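Local atomic coordinates of protein BIM1 (Saccharomyces cerevisiae, PDB entry 2QJX), a protein that binds microtubules at their plus ends as a member of the EB1 family, here represented by its calponin-homology domain. Residues Gln41-Met52 with Lys113-Arg124. Residues are numbered along the deposited sequence; the frame is centred on the assembly and turned at random.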
# COMPACT_ATOMS: atom_id res chain seq x y z
N GLN A 41 2.57 -3.10 0.09
CA GLN A 41 2.19 -4.50 -0.01
C GLN A 41 1.14 -4.79 -1.07
O GLN A 41 1.08 -5.90 -1.59
CB GLN A 41 1.73 -5.06 1.34
CG GLN A 41 1.46 -6.56 1.25
CD GLN A 41 1.59 -7.29 2.56
OE1 GLN A 41 1.20 -6.77 3.61
NE2 GLN A 41 2.12 -8.50 2.51
N ILE A 42 0.30 -3.81 -1.40
CA ILE A 42 -0.67 -4.05 -2.46
C ILE A 42 0.16 -4.26 -3.73
O ILE A 42 -0.10 -5.16 -4.53
CB ILE A 42 -1.62 -2.86 -2.68
CG1 ILE A 42 -2.58 -2.76 -1.49
CG2 ILE A 42 -2.41 -3.05 -3.97
CD1 ILE A 42 -3.58 -1.63 -1.62
N MSE A 43 1.18 -3.42 -3.91
CA MSE A 43 2.04 -3.55 -5.07
C MSE A 43 2.81 -4.87 -5.02
O MSE A 43 3.10 -5.47 -6.06
CB MSE A 43 3.01 -2.37 -5.16
CG MSE A 43 2.33 -1.03 -5.43
SE MSE A 43 1.33 -0.96 -7.11
CE MSE A 43 2.75 -0.40 -8.29
N ASP A 44 3.15 -5.34 -3.82
CA ASP A 44 3.86 -6.62 -3.71
C ASP A 44 2.95 -7.76 -4.14
O ASP A 44 3.40 -8.71 -4.79
CB ASP A 44 4.35 -6.86 -2.27
CG ASP A 44 5.29 -8.07 -2.17
OD1 ASP A 44 6.31 -8.08 -2.89
OD2 ASP A 44 5.02 -9.00 -1.38
N SER A 45 1.67 -7.69 -3.80
CA SER A 45 0.75 -8.76 -4.20
C SER A 45 0.66 -8.87 -5.72
O SER A 45 0.44 -9.96 -6.27
CB SER A 45 -0.66 -8.52 -3.62
OG SER A 45 -1.28 -7.39 -4.22
N ILE A 46 0.86 -7.75 -6.41
CA ILE A 46 0.81 -7.72 -7.87
C ILE A 46 2.14 -8.06 -8.55
O ILE A 46 2.18 -8.84 -9.50
CB ILE A 46 0.37 -6.34 -8.39
CG1 ILE A 46 -0.99 -5.95 -7.81
CG2 ILE A 46 0.31 -6.37 -9.92
CD1 ILE A 46 -1.41 -4.53 -8.13
N TYR A 47 3.23 -7.45 -8.07
CA TYR A 47 4.54 -7.67 -8.68
C TYR A 47 5.46 -8.63 -7.94
O TYR A 47 6.34 -9.24 -8.55
CB TYR A 47 5.24 -6.33 -8.89
CG TYR A 47 4.43 -5.40 -9.76
CD1 TYR A 47 3.51 -4.50 -9.20
CD2 TYR A 47 4.53 -5.45 -11.15
CE1 TYR A 47 2.72 -3.69 -10.00
CE2 TYR A 47 3.75 -4.64 -11.96
CZ TYR A 47 2.84 -3.77 -11.38
OH TYR A 47 2.04 -2.99 -12.18
N GLY A 48 5.28 -8.73 -6.63
CA GLY A 48 6.07 -9.63 -5.82
C GLY A 48 7.57 -9.39 -5.75
O GLY A 48 8.31 -10.31 -5.43
N ASP A 49 8.02 -8.17 -6.05
CA ASP A 49 9.45 -7.89 -5.99
C ASP A 49 9.77 -6.70 -5.08
O ASP A 49 10.82 -6.09 -5.20
CB ASP A 49 10.02 -7.65 -7.40
CG ASP A 49 9.51 -6.37 -8.05
OD1 ASP A 49 8.60 -5.72 -7.50
OD2 ASP A 49 10.04 -6.02 -9.12
N LEU A 50 8.85 -6.40 -4.17
CA LEU A 50 9.03 -5.32 -3.21
C LEU A 50 9.91 -5.80 -2.06
O LEU A 50 9.85 -6.97 -1.67
CB LEU A 50 7.68 -4.88 -2.64
CG LEU A 50 6.75 -3.97 -3.45
CD1 LEU A 50 7.30 -2.55 -3.40
CD2 LEU A 50 6.61 -4.47 -4.89
N PRO A 51 10.75 -4.92 -1.51
CA PRO A 51 11.64 -5.26 -0.39
C PRO A 51 10.82 -5.20 0.90
O PRO A 51 11.00 -4.32 1.73
CB PRO A 51 12.70 -4.18 -0.46
CG PRO A 51 11.94 -3.00 -0.96
CD PRO A 51 11.08 -3.59 -2.05
N MSE A 52 9.92 -6.16 1.05
CA MSE A 52 9.03 -6.22 2.20
C MSE A 52 9.72 -6.16 3.55
O MSE A 52 9.20 -5.52 4.47
CB MSE A 52 8.14 -7.45 2.12
CG MSE A 52 7.11 -7.40 0.98
SE MSE A 52 5.90 -5.85 1.05
CE MSE A 52 4.98 -6.30 2.70
N LYS A 113 -3.40 -8.01 -11.01
CA LYS A 113 -3.14 -9.16 -10.14
C LYS A 113 -3.38 -10.45 -10.92
O LYS A 113 -4.47 -10.65 -11.45
CB LYS A 113 -4.04 -9.13 -8.91
CG LYS A 113 -3.84 -10.32 -7.98
CD LYS A 113 -2.44 -10.32 -7.36
CE LYS A 113 -2.15 -11.61 -6.61
NZ LYS A 113 -1.85 -12.73 -7.55
N ASP A 114 -2.38 -11.32 -10.99
CA ASP A 114 -2.54 -12.58 -11.72
C ASP A 114 -3.17 -13.70 -10.90
O ASP A 114 -3.71 -13.46 -9.82
CB ASP A 114 -1.20 -13.06 -12.30
CG ASP A 114 -0.21 -13.47 -11.23
OD1 ASP A 114 -0.63 -13.79 -10.10
OD2 ASP A 114 1.00 -13.49 -11.53
N GLU A 115 -3.08 -14.91 -11.43
CA GLU A 115 -3.67 -16.10 -10.82
C GLU A 115 -2.98 -16.64 -9.57
O GLU A 115 -3.62 -17.33 -8.77
CB GLU A 115 -3.74 -17.24 -11.84
CG GLU A 115 -4.50 -16.94 -13.12
CD GLU A 115 -3.79 -15.95 -14.02
OE1 GLU A 115 -2.54 -15.94 -14.02
OE2 GLU A 115 -4.47 -15.20 -14.74
N SER A 116 -1.69 -16.38 -9.42
CA SER A 116 -0.94 -16.88 -8.27
C SER A 116 -1.57 -16.48 -6.94
O SER A 116 -2.21 -15.43 -6.84
CB SER A 116 0.50 -16.37 -8.31
OG SER A 116 0.56 -14.96 -8.21
N VAL A 117 -1.40 -17.32 -5.93
CA VAL A 117 -1.95 -17.04 -4.61
C VAL A 117 -0.94 -16.15 -3.87
O VAL A 117 0.27 -16.28 -4.06
CB VAL A 117 -2.18 -18.33 -3.79
CG1 VAL A 117 -0.85 -18.94 -3.38
CG2 VAL A 117 -3.04 -18.03 -2.57
N TYR A 118 -1.45 -15.25 -3.04
CA TYR A 118 -0.57 -14.35 -2.29
C TYR A 118 -0.79 -14.57 -0.80
O TYR A 118 -1.92 -14.62 -0.34
CB TYR A 118 -0.87 -12.89 -2.66
CG TYR A 118 0.09 -11.90 -2.03
CD1 TYR A 118 1.41 -11.81 -2.46
CD2 TYR A 118 -0.33 -11.05 -1.00
CE1 TYR A 118 2.30 -10.89 -1.89
CE2 TYR A 118 0.54 -10.14 -0.42
CZ TYR A 118 1.85 -10.06 -0.86
OH TYR A 118 2.72 -9.16 -0.28
N ASP A 119 0.30 -14.70 -0.06
CA ASP A 119 0.23 -14.91 1.38
C ASP A 119 0.77 -13.63 2.00
O ASP A 119 1.97 -13.50 2.20
CB ASP A 119 1.10 -16.09 1.81
CG ASP A 119 0.90 -16.45 3.26
OD1 ASP A 119 0.50 -15.57 4.05
OD2 ASP A 119 1.17 -17.62 3.63
N PRO A 120 -0.12 -12.68 2.31
CA PRO A 120 0.30 -11.40 2.91
C PRO A 120 1.07 -11.52 4.21
O PRO A 120 2.05 -10.81 4.43
CB PRO A 120 -1.03 -10.65 3.06
CG PRO A 120 -2.02 -11.75 3.28
CD PRO A 120 -1.59 -12.77 2.24
N ASP A 121 0.64 -12.43 5.08
CA ASP A 121 1.31 -12.60 6.36
C ASP A 121 2.74 -13.09 6.19
O ASP A 121 3.67 -12.53 6.78
CB ASP A 121 0.49 -13.55 7.23
CG ASP A 121 -0.91 -13.03 7.49
OD1 ASP A 121 -1.05 -12.08 8.28
OD2 ASP A 121 -1.87 -13.56 6.88
N ALA A 122 2.92 -14.14 5.39
CA ALA A 122 4.26 -14.68 5.17
C ALA A 122 5.17 -13.65 4.50
O ALA A 122 6.35 -13.55 4.83
CB ALA A 122 4.18 -15.94 4.31
N ARG A 123 4.63 -12.88 3.56
CA ARG A 123 5.43 -11.88 2.88
C ARG A 123 5.93 -10.79 3.83
O ARG A 123 6.97 -10.18 3.58
CB ARG A 123 4.65 -11.24 1.72
CG ARG A 123 4.37 -12.19 0.55
CD ARG A 123 5.66 -12.63 -0.15
NE ARG A 123 6.31 -11.53 -0.85
CZ ARG A 123 7.49 -11.61 -1.46
NH1 ARG A 123 8.16 -12.75 -1.46
NH2 ARG A 123 7.99 -10.55 -2.08
N ARG A 124 5.19 -10.57 4.93
CA ARG A 124 5.56 -9.56 5.94
C ARG A 124 6.31 -10.20 7.10
O ARG A 124 6.56 -9.53 8.11
CB ARG A 124 4.33 -8.91 6.59
CG ARG A 124 3.31 -8.27 5.73
CD ARG A 124 2.46 -7.36 6.61
NE ARG A 124 1.43 -8.04 7.41
CZ ARG A 124 0.20 -8.29 6.97
NH1 ARG A 124 -0.16 -7.93 5.74
NH2 ARG A 124 -0.70 -8.86 7.76
O HOH W 1 0.84 -12.04 -8.04
O HOH W 2 0.23 -10.52 -10.44
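Tyr118 meets Asp44, Gln41 and Ser45 on helix 37-47 of the all-helical calponin-homology fold, where the chain that follows helix 95-112 packs against that helix. Tyr118 OH donates to Asp44 OD2 at 2.6 Å, on the anti lone pair. Tyr118 OH also accepts from Gln41 NE2 at 2.9 Å, within the amide plane. Ser45 CA sits over the centre of the ring face, a CH-pi contact. Chi1 of -174°, with CG anti to the backbone N, lays the Tyr118 ring against Ser45 CA and brings OH to Asp44. A phenylalanine here would keep the ring but would probably leave Asp44 OD2 and Gln41 NE2 each short of one partner.

Arg123 grips the Asp44 carboxylate side-on in a salt bridge. Arg123 NE meets Asp44 OD2 at 2.9 Å. Arg123 NH2 meets Asp44 OD1 at 3.1 Å. Both use syn lone pairs. The carboxylate and guanidinium planes are nearly coplanar, 13° apart. Leu50 N also donates to Asp44 OD1. Each oxygen thus accepts two good bonds, OD2 from Tyr118 OH and Arg123 NE.

Gln41 is buried, and its amide is held at both ends. NE2 also donates to Pro120 O, and OE1 accepts from Arg124 NH1. Arg124 NH1 also hydrogen-bonds Leu23 O, which ties in helix 12-23. Before Pro120, Asp119 is the N-cap of helix 120-123, its OD1 accepting from Ala122 N at 3.1 Å. At the start of segment 113-124, one water bridges Lys113 NZ and Ser45 O, 2.8 Å from each.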